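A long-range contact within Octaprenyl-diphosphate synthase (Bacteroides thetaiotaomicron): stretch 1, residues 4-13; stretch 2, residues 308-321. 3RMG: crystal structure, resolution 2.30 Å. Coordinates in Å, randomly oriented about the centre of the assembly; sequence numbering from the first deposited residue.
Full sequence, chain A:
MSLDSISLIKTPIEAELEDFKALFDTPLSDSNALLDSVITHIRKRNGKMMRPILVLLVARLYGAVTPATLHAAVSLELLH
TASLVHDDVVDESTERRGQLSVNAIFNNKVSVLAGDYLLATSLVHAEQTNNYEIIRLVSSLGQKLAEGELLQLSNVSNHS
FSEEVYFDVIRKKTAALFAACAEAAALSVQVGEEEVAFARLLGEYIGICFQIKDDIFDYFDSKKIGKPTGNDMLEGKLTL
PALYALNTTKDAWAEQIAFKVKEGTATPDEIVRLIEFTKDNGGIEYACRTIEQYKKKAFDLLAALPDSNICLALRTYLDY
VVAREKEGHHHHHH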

ATOM      1  N   ASP A   4      -8.884 -39.951  -5.730  1.00 44.28           N
ATOM      2  CA  ASP A   4      -9.152 -38.737  -4.973  1.00 46.58           C
ATOM      3  C   ASP A   4      -8.379 -37.521  -5.525  1.00 48.86           C
ATOM      4  O   ASP A   4      -7.172 -37.379  -5.310  1.00 45.95           O
ATOM      5  CB  ASP A   4      -8.827 -38.970  -3.491  1.00 48.40           C
ATOM      6  CG  ASP A   4      -8.954 -37.712  -2.663  1.00 51.48           C
ATOM      7  OD1 ASP A   4      -9.445 -36.703  -3.200  1.00 67.48           O
ATOM      8  OD2 ASP A   4      -8.550 -37.729  -1.482  1.00 62.92           O
ATOM      9  N   SER A   5      -9.086 -36.641  -6.229  1.00 51.78           N
ATOM     10  CA  SER A   5      -8.455 -35.479  -6.873  1.00 52.98           C
ATOM     11  C   SER A   5      -7.644 -34.619  -5.913  1.00 52.76           C
ATOM     12  O   SER A   5      -6.468 -34.359  -6.150  1.00 54.92           O
ATOM     13  CB  SER A   5      -9.505 -34.629  -7.588  1.00 48.99           C
ATOM     14  OG  SER A   5     -10.021 -35.353  -8.694  1.00 59.21           O
ATOM     15  N   ILE A   6      -8.263 -34.180  -4.824  1.00 51.47           N
ATOM     16  CA  ILE A   6      -7.558 -33.341  -3.857  1.00 54.37           C
ATOM     17  C   ILE A   6      -6.209 -33.942  -3.462  1.00 53.51           C
ATOM     18  O   ILE A   6      -5.207 -33.226  -3.325  1.00 49.52           O
ATOM     19  CB  ILE A   6      -8.400 -33.099  -2.596  1.00 54.71           C
ATOM     20  CG1 ILE A   6      -9.487 -32.061  -2.877  1.00 61.83           C
ATOM     21  CG2 ILE A   6      -7.533 -32.581  -1.479  1.00 58.41           C
ATOM     22  CD1 ILE A   6     -10.100 -32.157  -4.258  1.00 60.41           C
ATOM     23  N   SER A   7      -6.180 -35.259  -3.286  1.00 47.87           N
ATOM     24  CA  SER A   7      -4.936 -35.920  -2.902  1.00 46.87           C
ATOM     25  C   SER A   7      -3.867 -35.791  -4.001  1.00 40.93           C
ATOM     26  O   SER A   7      -2.732 -35.419  -3.720  1.00 39.57           O
ATOM     27  CB  SER A   7      -5.181 -37.395  -2.544  1.00 51.22           C
ATOM     28  OG  SER A   7      -3.964 -38.025  -2.153  1.00 53.84           O
ATOM     29  N   LEU A   8      -4.237 -36.082  -5.248  1.00 37.81           N
ATOM     30  CA  LEU A   8      -3.308 -35.939  -6.369  1.00 37.70           C
ATOM     31  C   LEU A   8      -2.724 -34.532  -6.436  1.00 42.61           C
ATOM     32  O   LEU A   8      -1.588 -34.348  -6.881  1.00 42.65           O
ATOM     33  CB  LEU A   8      -3.987 -36.269  -7.687  1.00 36.17           C
ATOM     34  CG  LEU A   8      -4.469 -37.700  -7.866  1.00 38.01           C
ATOM     35  CD1 LEU A   8      -5.226 -37.842  -9.203  1.00 31.91           C
ATOM     36  CD2 LEU A   8      -3.285 -38.636  -7.814  1.00 36.84           C
ATOM     37  N   ILE A   9      -3.502 -33.551  -5.980  1.00 42.82           N
ATOM     38  CA  ILE A   9      -3.092 -32.156  -6.008  1.00 42.97           C
ATOM     39  C   ILE A   9      -2.204 -31.718  -4.832  1.00 45.20           C
ATOM     40  O   ILE A   9      -1.186 -31.060  -5.037  1.00 42.65           O
ATOM     41  CB  ILE A   9      -4.313 -31.225  -6.046  1.00 45.07           C
ATOM     42  CG1 ILE A   9      -5.069 -31.356  -7.371  1.00 39.73           C
ATOM     43  CG2 ILE A   9      -3.885 -29.778  -5.808  1.00 43.59           C
ATOM     44  CD1 ILE A   9      -6.448 -30.658  -7.331  1.00 39.84           C
ATOM     45  N   LYS A  10      -2.595 -32.072  -3.610  1.00 42.81           N
ATOM     46  CA  LYS A  10      -1.941 -31.538  -2.410  1.00 41.05           C
ATOM     47  C   LYS A  10      -0.894 -32.461  -1.820  1.00 43.90           C
ATOM     48  O   LYS A  10       0.136 -32.002  -1.325  1.00 47.05           O
ATOM     49  CB  LYS A  10      -2.971 -31.251  -1.306  1.00 46.93           C
ATOM     50  CG  LYS A  10      -4.201 -30.468  -1.733  1.00 38.41           C
ATOM     51  CD  LYS A  10      -4.816 -29.726  -0.540  1.00 58.80           C
ATOM     52  CE  LYS A  10      -6.196 -29.155  -0.886  1.00 64.39           C
ATOM     53  NZ  LYS A  10      -6.667 -28.139   0.104  1.00 72.33           N
ATOM     54  N   THR A  11      -1.156 -33.761  -1.848  1.00 44.38           N
ATOM     55  CA  THR A  11      -0.252 -34.704  -1.197  1.00 46.45           C
ATOM     56  C   THR A  11       1.221 -34.416  -1.508  1.00 44.10           C
ATOM     57  O   THR A  11       2.040 -34.344  -0.600  1.00 39.35           O
ATOM     58  CB  THR A  11      -0.583 -36.175  -1.544  1.00 51.48           C
ATOM     59  OG1 THR A  11      -1.947 -36.469  -1.185  1.00 48.37           O
ATOM     60  CG2 THR A  11       0.351 -37.098  -0.776  1.00 45.22           C
ATOM     61  N   PRO A  12       1.553 -34.220  -2.800  1.00 44.13           N
ATOM     62  CA  PRO A  12       2.949 -34.042  -3.217  1.00 39.98           C
ATOM     63  C   PRO A  12       3.561 -32.768  -2.661  1.00 41.83           C
ATOM     64  O   PRO A  12       4.788 -32.613  -2.679  1.00 39.59           O
ATOM     65  CB  PRO A  12       2.866 -33.971  -4.749  1.00 35.20           C
ATOM     66  CG  PRO A  12       1.493 -34.492  -5.104  1.00 41.02           C
ATOM     67  CD  PRO A  12       0.621 -34.119  -3.935  1.00 37.60           C
ATOM     68  N   ILE A  13       2.717 -31.874  -2.150  1.00 44.68           N
ATOM     69  CA  ILE A  13       3.195 -30.592  -1.621  1.00 49.90           C
ATOM     70  C   ILE A  13       2.720 -30.369  -0.189  1.00 49.94           C
ATOM     71  O   ILE A  13       2.785 -29.258   0.348  1.00 46.33           O
ATOM     72  CB  ILE A  13       2.770 -29.409  -2.517  1.00 43.07           C
ATOM     73  CG1 ILE A  13       1.285 -29.503  -2.854  1.00 43.63           C
ATOM     74  CG2 ILE A  13       3.547 -29.433  -3.792  1.00 46.43           C
ATOM     75  CD1 ILE A  13       0.683 -28.186  -3.299  1.00 48.23           C
ATOM     76  N   SER A 308       5.137 -36.401 -14.454  1.00 38.04           N
ATOM     77  CA  SER A 308       5.650 -36.489 -13.111  1.00 34.27           C
ATOM     78  C   SER A 308       4.416 -36.414 -12.236  1.00 36.44           C
ATOM     79  O   SER A 308       3.327 -36.163 -12.750  1.00 32.87           O
ATOM     80  CB  SER A 308       6.561 -35.285 -12.810  1.00 33.64           C
ATOM     81  OG  SER A 308       5.850 -34.053 -12.875  1.00 34.03           O
ATOM     82  N   ASN A 309       4.590 -36.607 -10.928  1.00 35.02           N
ATOM     83  CA  ASN A 309       3.498 -36.451  -9.991  1.00 37.58           C
ATOM     84  C   ASN A 309       3.068 -34.986  -9.950  1.00 42.44           C
ATOM     85  O   ASN A 309       1.895 -34.671  -9.693  1.00 37.77           O
ATOM     86  CB  ASN A 309       3.883 -36.976  -8.586  1.00 36.21           C
ATOM     87  CG  ASN A 309       5.135 -36.309  -8.014  1.00 39.55           C
ATOM     88  OD1 ASN A 309       5.943 -35.739  -8.745  1.00 40.51           O
ATOM     89  ND2 ASN A 309       5.293 -36.382  -6.694  1.00 44.71           N
ATOM     90  N   ILE A 310       4.021 -34.092 -10.220  1.00 42.06           N
ATOM     91  CA  ILE A 310       3.735 -32.661 -10.217  1.00 40.46           C
ATOM     92  C   ILE A 310       2.904 -32.269 -11.450  1.00 43.60           C
ATOM     93  O   ILE A 310       1.879 -31.598 -11.321  1.00 41.82           O
ATOM     94  CB  ILE A 310       5.016 -31.803 -10.105  1.00 38.34           C
ATOM     95  CG1 ILE A 310       5.746 -32.105  -8.800  1.00 34.53           C
ATOM     96  CG2 ILE A 310       4.663 -30.321 -10.131  1.00 27.33           C
ATOM     97  CD1 ILE A 310       4.831 -32.092  -7.567  1.00 33.04           C
ATOM     98  N   CYS A 311       3.327 -32.716 -12.633  1.00 42.73           N
ATOM     99  CA  CYS A 311       2.534 -32.504 -13.848  1.00 42.14           C
ATOM    100  C   CYS A 311       1.114 -33.025 -13.642  1.00 41.44           C
ATOM    101  O   CYS A 311       0.145 -32.348 -13.978  1.00 42.10           O
ATOM    102  CB  CYS A 311       3.178 -33.182 -15.061  1.00 43.29           C
ATOM    103  SG  CYS A 311       2.689 -32.504 -16.721  1.00 64.11           S
ATOM    104  N   LEU A 312       0.988 -34.220 -13.070  1.00 39.73           N
ATOM    105  CA  LEU A 312      -0.325 -34.836 -12.884  1.00 41.81           C
ATOM    106  C   LEU A 312      -1.145 -34.006 -11.898  1.00 37.19           C
ATOM    107  O   LEU A 312      -2.349 -33.792 -12.081  1.00 43.64           O
ATOM    108  CB  LEU A 312      -0.168 -36.280 -12.378  1.00 45.68           C
ATOM    109  CG  LEU A 312      -1.392 -36.967 -11.748  1.00 44.08           C
ATOM    110  CD1 LEU A 312      -2.576 -36.914 -12.670  1.00 39.26           C
ATOM    111  CD2 LEU A 312      -1.098 -38.413 -11.371  1.00 44.93           C
ATOM    112  N   ALA A 313      -0.479 -33.519 -10.859  1.00 36.79           N
ATOM    113  CA  ALA A 313      -1.133 -32.670  -9.875  1.00 39.54           C
ATOM    114  C   ALA A 313      -1.686 -31.385 -10.511  1.00 40.67           C
ATOM    115  O   ALA A 313      -2.815 -30.983 -10.231  1.00 37.72           O
ATOM    116  CB  ALA A 313      -0.175 -32.357  -8.717  1.00 31.09           C
ATOM    117  N   LEU A 314      -0.895 -30.759 -11.377  1.00 35.55           N
ATOM    118  CA  LEU A 314      -1.330 -29.568 -12.118  1.00 35.71           C
ATOM    119  C   LEU A 314      -2.499 -29.838 -13.075  1.00 41.52           C
ATOM    120  O   LEU A 314      -3.442 -29.044 -13.151  1.00 40.43           O
ATOM    121  CB  LEU A 314      -0.156 -28.985 -12.907  1.00 38.65           C
ATOM    122  CG  LEU A 314       0.744 -28.105 -12.048  1.00 42.48           C
ATOM    123  CD1 LEU A 314       2.095 -27.927 -12.689  1.00 32.95           C
ATOM    124  CD2 LEU A 314       0.046 -26.750 -11.771  1.00 34.00           C
ATOM    125  N   ARG A 315      -2.450 -30.945 -13.812  1.00 36.17           N
ATOM    126  CA  ARG A 315      -3.580 -31.265 -14.656  1.00 39.75           C
ATOM    127  C   ARG A 315      -4.849 -31.424 -13.813  1.00 42.15           C
ATOM    128  O   ARG A 315      -5.895 -30.928 -14.195  1.00 45.63           O
ATOM    129  CB  ARG A 315      -3.322 -32.495 -15.527  1.00 37.98           C
ATOM    130  CG  ARG A 315      -2.199 -32.283 -16.523  1.00 43.51           C
ATOM    131  CD  ARG A 315      -2.215 -33.298 -17.647  1.00 45.27           C
ATOM    132  NE  ARG A 315      -2.325 -34.677 -17.174  1.00 63.74           N
ATOM    133  CZ  ARG A 315      -1.317 -35.395 -16.680  1.00 63.30           C
ATOM    134  NH1 ARG A 315      -1.524 -36.652 -16.309  1.00 55.03           N
ATOM    135  NH2 ARG A 315      -0.106 -34.866 -16.551  1.00 62.57           N
ATOM    136  N   THR A 316      -4.748 -32.095 -12.668  1.00 44.97           N
ATOM    137  CA  THR A 316      -5.895 -32.274 -11.774  1.00 41.85           C
ATOM    138  C   THR A 316      -6.343 -30.935 -11.174  1.00 44.50           C
ATOM    139  O   THR A 316      -7.523 -30.653 -11.073  1.00 46.79           O
ATOM    140  CB  THR A 316      -5.583 -33.259 -10.618  1.00 40.93           C
ATOM    141  OG1 THR A 316      -4.993 -34.451 -11.145  1.00 50.15           O
ATOM    142  CG2 THR A 316      -6.853 -33.632  -9.868  1.00 41.82           C
ATOM    143  N   TYR A 317      -5.395 -30.116 -10.753  1.00 47.69           N
ATOM    144  CA  TYR A 317      -5.713 -28.762 -10.315  1.00 47.07           C
ATOM    145  C   TYR A 317      -6.562 -28.045 -11.378  1.00 48.72           C
ATOM    146  O   TYR A 317      -7.597 -27.460 -11.080  1.00 40.31           O
ATOM    147  CB  TYR A 317      -4.404 -28.017 -10.119  1.00 43.53           C
ATOM    148  CG  TYR A 317      -4.496 -26.585  -9.653  1.00 46.73           C
ATOM    149  CD1 TYR A 317      -4.387 -26.267  -8.299  1.00 46.62           C
ATOM    150  CD2 TYR A 317      -4.628 -25.545 -10.564  1.00 36.76           C
ATOM    151  CE1 TYR A 317      -4.435 -24.950  -7.866  1.00 45.63           C
ATOM    152  CE2 TYR A 317      -4.682 -24.224 -10.143  1.00 42.60           C
ATOM    153  CZ  TYR A 317      -4.581 -23.934  -8.797  1.00 51.73           C
ATOM    154  OH  TYR A 317      -4.625 -22.626  -8.383  1.00 56.37           O
ATOM    155  N   LEU A 318      -6.128 -28.101 -12.629  1.00 43.39           N
ATOM    156  CA  LEU A 318      -6.798 -27.342 -13.661  1.00 45.91           C
ATOM    157  C   LEU A 318      -8.168 -27.944 -13.982  1.00 49.18           C
ATOM    158  O   LEU A 318      -9.119 -27.210 -14.238  1.00 44.76           O
ATOM    159  CB  LEU A 318      -5.900 -27.182 -14.901  1.00 44.24           C
ATOM    160  CG  LEU A 318      -6.401 -26.238 -16.005  1.00 56.95           C
ATOM    161  CD1 LEU A 318      -7.101 -25.016 -15.427  1.00 53.65           C
ATOM    162  CD2 LEU A 318      -5.269 -25.800 -16.913  1.00 47.74           C
ATOM    163  N   ASP A 319      -8.287 -29.270 -13.920  1.00 51.86           N
ATOM    164  CA  ASP A 319      -9.591 -29.919 -14.080  1.00 53.63           C
ATOM    165  C   ASP A 319     -10.552 -29.505 -12.973  1.00 58.78           C
ATOM    166  O   ASP A 319     -11.744 -29.333 -13.205  1.00 60.12           O
ATOM    167  CB  ASP A 319      -9.457 -31.435 -14.078  1.00 54.24           C
ATOM    168  CG  ASP A 319      -9.014 -31.984 -15.417  1.00 57.52           C
ATOM    169  OD1 ASP A 319      -8.452 -33.097 -15.444  1.00 65.96           O
ATOM    170  OD2 ASP A 319      -9.232 -31.312 -16.447  1.00 61.92           O
ATOM    171  N   TYR A 320     -10.021 -29.353 -11.767  1.00 59.14           N
ATOM    172  CA  TYR A 320     -10.825 -29.044 -10.596  1.00 63.38           C
ATOM    173  C   TYR A 320     -11.300 -27.591 -10.639  1.00 66.81           C
ATOM    174  O   TYR A 320     -12.434 -27.287 -10.266  1.00 70.44           O
ATOM    175  CB  TYR A 320      -9.999 -29.302  -9.342  1.00 62.27           C
ATOM    176  CG  TYR A 320     -10.791 -29.428  -8.068  1.00 75.25           C
ATOM    177  CD1 TYR A 320     -11.200 -30.677  -7.604  1.00 81.42           C
ATOM    178  CD2 TYR A 320     -11.102 -28.303  -7.304  1.00 79.88           C
ATOM    179  CE1 TYR A 320     -11.914 -30.803  -6.423  1.00 88.81           C
ATOM    180  CE2 TYR A 320     -11.813 -28.417  -6.123  1.00 84.76           C
ATOM    181  CZ  TYR A 320     -12.218 -29.668  -5.685  1.00 90.70           C
ATOM    182  OH  TYR A 320     -12.928 -29.789  -4.510  1.00 90.06           O
ATOM    183  N   VAL A 321     -10.431 -26.693 -11.094  1.00 66.73           N
ATOM    184  CA  VAL A 321     -10.836 -25.320 -11.362  1.00 69.51           C
ATOM    185  C   VAL A 321     -12.024 -25.314 -12.335  1.00 72.17           C
ATOM    186  O   VAL A 321     -13.150 -24.979 -11.960  1.00 68.80           O
ATOM    187  CB  VAL A 321      -9.667 -24.498 -11.933  1.00 70.80           C
ATOM    188  CG1 VAL A 321     -10.159 -23.194 -12.549  1.00 68.74           C
ATOM    189  CG2 VAL A 321      -8.644 -24.230 -10.848  1.00 67.34           C
TER
HETATM  190  O   HOH W   1       0.335 -36.202  -8.001  1.00 39.40           O

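Segments far apart in sequence often meet through shape rather than through direct polar bonds, and the N-terminal helix of octaprenyl-diphosphate synthase illustrates the principle. At least 297 residues separate the touching pairs, yet the short helix that begins at S5 lies against the helix that begins at N309 with an axial approach of 7.9 Å and an angle of 131° between their N-to-C directions. The two helices therefore run in broadly opposing senses: S5 lies near T316, I9 near A313 and P12 near I310. No direct hydrogen bond crosses the interface, which buries 527 Å² in total.

The contact opens at S5, whose CA-to-CB bond points toward the partner; S5 CB lies 3.6 Å from T316 CG2. The hydroxyl of T316 is bonded within its own helix; T316 OG1 donates to L312 O, 2.9 Å away, one turn back. I6 follows with a sideways CA-to-CB bond, but its chain ends closer to the partner, and I6 CD1 comes within 3.1 Å of Y320 CE1. This is a very tight apolar contact, approached obliquely to the ring.

L8 joins the helices in two ways. Its side chain makes a looser apolar contact, L8 CD2 to L312 CD2 at 4.2 Å, while its carbonyl faces the second helix, with L8 O 3.1 Å from A313 CB. The methyl group cannot satisfy that oxygen, but a water can: it donates to L8 O at 2.9 Å and to N309 O at 2.8 Å. N309 O also accepts from A313 N at 2.9 Å in the regular helical pattern, so the water links the two backbones without displacing that bond.

I9 is the centrepiece. It has the largest covered area of any residue here, and its side chain is a knob in a hole formed by A313, T316, Y317 and Y320. Its CA lies just 4.4 Å from that of A313, a proximity compatible with the single methyl of alanine. I9 CG1 packs 3.8 Å from T316 CB, and I9 CD1 reaches 3.6 Å from Y317 CA, touching the helix backbone itself. I9 CG2 lies at the edge of the Y317 ring, 4.3 Å from Y317 CD1.

Beyond K10 and T11, which make no contact with the second stretch, P12 closes the interface. Its CA-to-CB bond points toward the partner, and P12 CB lies 3.9 Å from I310 CD1 in an apolar pairing and also 3.9 Å from N309 ND2, a van der Waals neighbour.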